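Side-chain contacts in molybdopterin adenylyltransferase (PDB 4XCW), which probably transfers an adenylyl group from ATP to molybdopterin, forming the adenylated intermediate of molybdenum cofactor biosynthesis: residues Q31-L34 and S35-L39; A147-P150 and A151-C155. All coordinates share one frame; numbering follows the deposited sequence.

Interaction 1 of 2, residues Q31-L34 and S35-L39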
ATOM      1  N   GLN B  31      -3.989 -25.932   8.400  1.00 34.50           N
ATOM      2  CA  GLN B  31      -4.871 -26.544   9.391  1.00 37.72           C
ATOM      3  C   GLN B  31      -4.158 -26.822  10.708  1.00 37.74           C
ATOM      4  O   GLN B  31      -4.739 -26.635  11.775  1.00 36.91           O
ATOM      5  CB  GLN B  31      -5.485 -27.837   8.846  1.00 38.30           C
ATOM      6  CG  GLN B  31      -6.393 -27.599   7.654  1.00 41.76           C
ATOM      7  CD  GLN B  31      -7.370 -28.729   7.427  1.00 46.76           C
ATOM      8  OE1 GLN B  31      -7.582 -29.571   8.301  1.00 48.32           O
ATOM      9  NE2 GLN B  31      -7.980 -28.749   6.248  1.00 48.46           N
ATOM     10  N   GLU B  32      -2.906 -27.259  10.634  1.00 33.50           N
ATOM     11  CA  GLU B  32      -2.115 -27.510  11.838  1.00 40.06           C
ATOM     12  C   GLU B  32      -1.974 -26.249  12.684  1.00 36.11           C
ATOM     13  O   GLU B  32      -2.215 -26.270  13.887  1.00 39.05           O
ATOM     14  CB  GLU B  32      -0.725 -28.041  11.482  1.00 44.93           C
ATOM     15  CG  GLU B  32      -0.682 -29.508  11.099  1.00 55.74           C
ATOM     16  CD  GLU B  32       0.732 -29.992  10.845  1.00 65.98           C
ATOM     17  OE1 GLU B  32       1.669 -29.168  10.945  1.00 68.57           O
ATOM     18  OE2 GLU B  32       0.909 -31.194  10.550  1.00 69.00           O
ATOM     19  N   VAL B  33      -1.577 -25.156  12.046  1.00 35.54           N
ATOM     20  CA  VAL B  33      -1.348 -23.898  12.748  1.00 34.64           C
ATOM     21  C   VAL B  33      -2.621 -23.330  13.363  1.00 36.68           C
ATOM     22  O   VAL B  33      -2.644 -22.949  14.535  1.00 36.57           O
ATOM     23  CB  VAL B  33      -0.739 -22.839  11.810  1.00 33.30           C
ATOM     24  CG1 VAL B  33      -0.679 -21.490  12.504  1.00 35.25           C
ATOM     25  CG2 VAL B  33       0.646 -23.266  11.364  1.00 37.51           C
ATOM     26  N   LEU B  34      -3.682 -23.267  12.569  1.00 32.00           N
ATOM     27  CA  LEU B  34      -4.930 -22.705  13.060  1.00 34.47           C
ATOM     28  C   LEU B  34      -5.519 -23.577  14.169  1.00 39.53           C
ATOM     29  O   LEU B  34      -6.144 -23.066  15.101  1.00 39.41           O
ATOM     30  CB  LEU B  34      -5.916 -22.522  11.906  1.00 29.32           C
ATOM     31  CG  LEU B  34      -5.476 -21.401  10.958  1.00 30.14           C
ATOM     32  CD1 LEU B  34      -6.383 -21.307   9.743  1.00 32.55           C
ATOM     33  CD2 LEU B  34      -5.412 -20.059  11.693  1.00 29.01           C
ATOM     34  N   SER B  35      -5.292 -24.886  14.084  1.00 38.87           N
ATOM     35  CA  SER B  35      -5.768 -25.806  15.117  1.00 42.49           C
ATOM     36  C   SER B  35      -5.074 -25.569  16.454  1.00 42.34           C
ATOM     37  O   SER B  35      -5.667 -25.777  17.508  1.00 40.33           O
ATOM     38  CB  SER B  35      -5.566 -27.261  14.687  1.00 45.87           C
ATOM     39  OG  SER B  35      -6.444 -27.606  13.631  1.00 47.55           O
ATOM     40  N   GLU B  36      -3.816 -25.144  16.406  1.00 43.22           N
ATOM     41  CA  GLU B  36      -3.051 -24.874  17.619  1.00 43.45           C
ATOM     42  C   GLU B  36      -3.367 -23.495  18.198  1.00 40.19           C
ATOM     43  O   GLU B  36      -3.212 -23.268  19.399  1.00 41.68           O
ATOM     44  CB  GLU B  36      -1.551 -24.983  17.339  1.00 48.88           C
ATOM     45  CG  GLU B  36      -1.084 -26.375  16.943  1.00 59.55           C
ATOM     46  CD  GLU B  36       0.360 -26.391  16.477  1.00 68.32           C
ATOM     47  OE1 GLU B  36       0.979 -25.305  16.436  1.00 68.96           O
ATOM     48  OE2 GLU B  36       0.876 -27.484  16.154  1.00 72.98           O
ATOM     49  N   TYR B  37      -3.810 -22.585  17.337  1.00 36.36           N
ATOM     50  CA  TYR B  37      -4.070 -21.200  17.727  1.00 34.87           C
ATOM     51  C   TYR B  37      -5.437 -20.995  18.372  1.00 37.19           C
ATOM     52  O   TYR B  37      -5.620 -20.070  19.166  1.00 38.44           O
ATOM     53  CB  TYR B  37      -3.956 -20.278  16.512  1.00 30.70           C
ATOM     54  CG  TYR B  37      -2.540 -19.959  16.084  1.00 28.41           C
ATOM     55  CD1 TYR B  37      -1.444 -20.568  16.692  1.00 33.59           C
ATOM     56  CD2 TYR B  37      -2.300 -19.040  15.067  1.00 30.02           C
ATOM     57  CE1 TYR B  37      -0.151 -20.270  16.291  1.00 37.31           C
ATOM     58  CE2 TYR B  37      -1.016 -18.736  14.664  1.00 34.06           C
ATOM     59  CZ  TYR B  37       0.054 -19.350  15.272  1.00 36.94           C
ATOM     60  OH  TYR B  37       1.332 -19.035  14.859  1.00 38.42           O
ATOM     61  N   LEU B  38      -6.396 -21.845  18.017  1.00 36.62           N
ATOM     62  CA  LEU B  38      -7.776 -21.685  18.472  1.00 37.64           C
ATOM     63  C   LEU B  38      -8.236 -22.805  19.398  1.00 39.33           C
ATOM     64  O   LEU B  38      -7.889 -23.971  19.208  1.00 42.13           O
ATOM     65  CB  LEU B  38      -8.718 -21.605  17.269  1.00 32.81           C
ATOM     66  CG  LEU B  38      -8.569 -20.360  16.397  1.00 33.36           C
ATOM     67  CD1 LEU B  38      -9.343 -20.519  15.103  1.00 31.40           C
ATOM     68  CD2 LEU B  38      -9.050 -19.142  17.164  1.00 31.55           C
ATOM     69  N   LEU B  39      -9.034 -22.437  20.394  1.00 37.53           N
ATOM     70  CA  LEU B  39      -9.609 -23.398  21.323  1.00 40.90           C
ATOM     71  C   LEU B  39     -10.971 -23.886  20.836  1.00 42.45           C
ATOM     72  O   LEU B  39     -11.448 -24.939  21.260  1.00 42.90           O
ATOM     73  CB  LEU B  39      -9.734 -22.779  22.716  1.00 42.43           C
ATOM     74  CG  LEU B  39      -8.415 -22.341  23.357  1.00 45.56           C
ATOM     75  CD1 LEU B  39      -8.668 -21.542  24.625  1.00 49.87           C
ATOM     76  CD2 LEU B  39      -7.548 -23.551  23.659  1.00 47.09           C
TER
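Val33 and Tyr37, one helical turn apart, point the same way, and the valine lays a methyl group over one face of the tyrosine ring. CG1 of Val33 stands 3.7 Å from the centroid of the Tyr37 ring, a CH-pi contact shifted toward the CE2 rim. With CG1 anti to the backbone N (chi1 173°), this branch leans forward to the next turn, while the fork at CB sets the other methyl, CG2, beside the backbone N. Val33 O lies over the same face, 3.4 Å from CG of Tyr37.

A different kind of grip holds Ser35. Its N and its OG both donate to Gln31 O, at 2.9 and 2.7 Å respectively, arriving from opposite faces of the carbonyl plane. The short hydroxyl side chain, turned back beside its own N, thus finds a partner on an exposed flank of the helix.

Leu34 serves mainly through its backbone: its O takes a hydrogen bond from Leu38 N at 3.2 Å and a weak one from Tyr37 N, while its apolar side chain turns inward to Ile8 and Phe44. Leu38 leaves helical geometry. On the outer side Glu32 reaches Arg142 in a salt bridge. This is the closing turn of an amphipathic helix in a beta-alpha-beta unit, linking strands 6-13 and 42-49 of the probable molybdopterin-binding domain.

Interaction 2 of 2, residues A147-P150 and A151-C155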
ATOM      1  N   ALA B 147       2.521 -13.874  12.432  1.00 28.18           N
ATOM      2  CA  ALA B 147       2.584 -12.423  12.373  1.00 29.46           C
ATOM      3  C   ALA B 147       1.207 -11.771  12.343  1.00 30.04           C
ATOM      4  O   ALA B 147       0.996 -10.752  13.000  1.00 29.90           O
ATOM      5  CB  ALA B 147       3.381 -11.985  11.159  1.00 28.39           C
ATOM      6  N   VAL B 148       0.279 -12.340  11.575  1.00 23.68           N
ATOM      7  CA  VAL B 148      -1.001 -11.664  11.345  1.00 22.82           C
ATOM      8  C   VAL B 148      -2.128 -12.130  12.258  1.00 25.24           C
ATOM      9  O   VAL B 148      -3.079 -11.383  12.482  1.00 26.89           O
ATOM     10  CB  VAL B 148      -1.490 -11.818   9.881  1.00 30.90           C
ATOM     11  CG1 VAL B 148      -0.451 -11.276   8.910  1.00 31.20           C
ATOM     12  CG2 VAL B 148      -1.845 -13.263   9.563  1.00 29.00           C
ATOM     13  N   PHE B 149      -2.034 -13.344  12.788  1.00 23.89           N
ATOM     14  CA  PHE B 149      -3.136 -13.862  13.596  1.00 25.91           C
ATOM     15  C   PHE B 149      -3.511 -13.019  14.832  1.00 26.11           C
ATOM     16  O   PHE B 149      -4.693 -12.963  15.179  1.00 27.19           O
ATOM     17  CB  PHE B 149      -2.865 -15.292  14.060  1.00 26.44           C
ATOM     18  CG  PHE B 149      -4.065 -15.939  14.695  1.00 30.39           C
ATOM     19  CD1 PHE B 149      -5.060 -16.489  13.909  1.00 32.23           C
ATOM     20  CD2 PHE B 149      -4.212 -15.963  16.071  1.00 33.07           C
ATOM     21  CE1 PHE B 149      -6.175 -17.070  14.485  1.00 32.60           C
ATOM     22  CE2 PHE B 149      -5.326 -16.542  16.651  1.00 35.24           C
ATOM     23  CZ  PHE B 149      -6.306 -17.097  15.854  1.00 30.12           C
ATOM     24  N   PRO B 150      -2.531 -12.375  15.507  1.00 21.90           N
ATOM     25  CA  PRO B 150      -2.952 -11.587  16.673  1.00 27.31           C
ATOM     26  C   PRO B 150      -3.999 -10.501  16.389  1.00 25.98           C
ATOM     27  O   PRO B 150      -4.614 -10.015  17.333  1.00 28.01           O
ATOM     28  CB  PRO B 150      -1.642 -10.957  17.148  1.00 31.24           C
ATOM     29  CG  PRO B 150      -0.619 -11.991  16.810  1.00 31.24           C
ATOM     30  CD  PRO B 150      -1.060 -12.519  15.466  1.00 20.80           C
ATOM     31  N   ALA B 151      -4.218 -10.155  15.123  1.00 27.45           N
ATOM     32  CA  ALA B 151      -5.210  -9.144  14.771  1.00 25.91           C
ATOM     33  C   ALA B 151      -6.510  -9.766  14.271  1.00 21.34           C
ATOM     34  O   ALA B 151      -7.499  -9.066  14.056  1.00 25.98           O
ATOM     35  CB  ALA B 151      -4.646  -8.187  13.714  1.00 27.38           C
ATOM     36  N   ILE B 152      -6.517 -11.080  14.091  1.00 21.14           N
ATOM     37  CA  ILE B 152      -7.638 -11.735  13.411  1.00 23.31           C
ATOM     38  C   ILE B 152      -8.912 -11.888  14.278  1.00 22.54           C
ATOM     39  O   ILE B 152     -10.010 -11.546  13.819  1.00 24.27           O
ATOM     40  CB  ILE B 152      -7.199 -13.112  12.855  1.00 25.66           C
ATOM     41  CG1 ILE B 152      -6.261 -12.905  11.664  1.00 21.02           C
ATOM     42  CG2 ILE B 152      -8.393 -13.941  12.412  1.00 20.87           C
ATOM     43  CD1 ILE B 152      -5.809 -14.191  11.004  1.00 22.99           C
ATOM     44  N   PRO B 153      -8.789 -12.385  15.523  1.00 24.04           N
ATOM     45  CA  PRO B 153     -10.032 -12.519  16.301  1.00 23.92           C
ATOM     46  C   PRO B 153     -10.818 -11.212  16.468  1.00 24.36           C
ATOM     47  O   PRO B 153     -12.044 -11.218  16.367  1.00 25.82           O
ATOM     48  CB  PRO B 153      -9.533 -13.016  17.658  1.00 24.02           C
ATOM     49  CG  PRO B 153      -8.278 -13.748  17.341  1.00 27.58           C
ATOM     50  CD  PRO B 153      -7.634 -12.933  16.258  1.00 25.61           C
ATOM     51  N   TYR B 154     -10.122 -10.108  16.719  1.00 25.01           N
ATOM     52  CA  TYR B 154     -10.799  -8.827  16.854  1.00 24.49           C
ATOM     53  C   TYR B 154     -11.416  -8.420  15.524  1.00 24.08           C
ATOM     54  O   TYR B 154     -12.525  -7.898  15.490  1.00 25.93           O
ATOM     55  CB  TYR B 154      -9.841  -7.749  17.339  1.00 23.42           C
ATOM     56  CG  TYR B 154     -10.489  -6.410  17.618  1.00 25.43           C
ATOM     57  CD1 TYR B 154     -11.597  -6.311  18.448  1.00 29.76           C
ATOM     58  CD2 TYR B 154      -9.967  -5.240  17.077  1.00 27.84           C
ATOM     59  CE1 TYR B 154     -12.175  -5.089  18.721  1.00 33.06           C
ATOM     60  CE2 TYR B 154     -10.537  -4.019  17.343  1.00 33.68           C
ATOM     61  CZ  TYR B 154     -11.641  -3.948  18.162  1.00 33.19           C
ATOM     62  OH  TYR B 154     -12.209  -2.732  18.425  1.00 36.16           O
ATOM     63  N   CYS B 155     -10.693  -8.659  14.430  1.00 23.38           N
ATOM     64  CA  CYS B 155     -11.230  -8.341  13.105  1.00 24.01           C
ATOM     65  C   CYS B 155     -12.522  -9.107  12.846  1.00 27.60           C
ATOM     66  O   CYS B 155     -13.495  -8.552  12.336  1.00 26.56           O
ATOM     67  CB  CYS B 155     -10.223  -8.667  11.999  1.00 21.37           C
ATOM     68  SG  CYS B 155     -10.723  -8.044  10.357  1.00 25.02           S
TER
HETATM   69  O   HOH W   1      -7.386  -9.844  17.806  1.00 28.53           O
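Phe149 overlaps Pro153 with one face of its ring, the proline coming in near the rim with its CD above the plane. The two side chains cross at about a right angle, and CG of Pro153 lies 4.1 Å from CE2 of Phe149. Ile152 meets the same ring obliquely, its CD1 3.8 Å from CD1 of Phe149. CG of Phe149 is anti to the backbone N (chi1 -170°), a setting that also carries the ring to Tyr37 and Leu38. The longer CG1 arm of Ile152, beside its own N and extended to CD1, brings its methyl end alongside Phe149, and its apolar surface also packs on Leu130 and Ile132 of strand 129-134.

The chain here passes from helix 138-148 through a 3-10 turn into helix 152-158, with prolines at the junction. Ala151 N bonds to Val148 O at 3.1 Å and Ile152 N to Phe149 O at 2.8 Å, the three-residue spacing that marks the 3-10 turn. Pro153 has no N-H to give the carbonyl four residues back; instead its CD presses to 3.1 Å from Phe149 O. One step further on, a water takes the place of a direct helical bond, donating to Pro150 O at 2.8 Å and accepting from Tyr154 N at 3.0 Å. Direct bonding resumes where Cys155 N reaches Ala151 O. Pro150 and the small Ala151 pack against Pro114 of a second subunit, bringing this junction to the interface between chains.

Overall arrangement
Interactions 1 and 2 have centres 13 Å apart and meet through the ring of Phe149, which lies against the closing turn of helix 25-37. CG of Phe149 comes 3.6 Å from CD2 of Tyr37, with the ring planes inclined at about 50°, on the side of the Tyr37 ring turned away from Val33. Two leucines add to the junction: CD2 of Leu38 is 3.7 Å from CZ of Phe149, and CD2 of Leu34 is 4.2 Å from its CE1. The end of one helix is thereby packed on the turn between two others, distant in sequence, while interaction 2 also faces a second subunit.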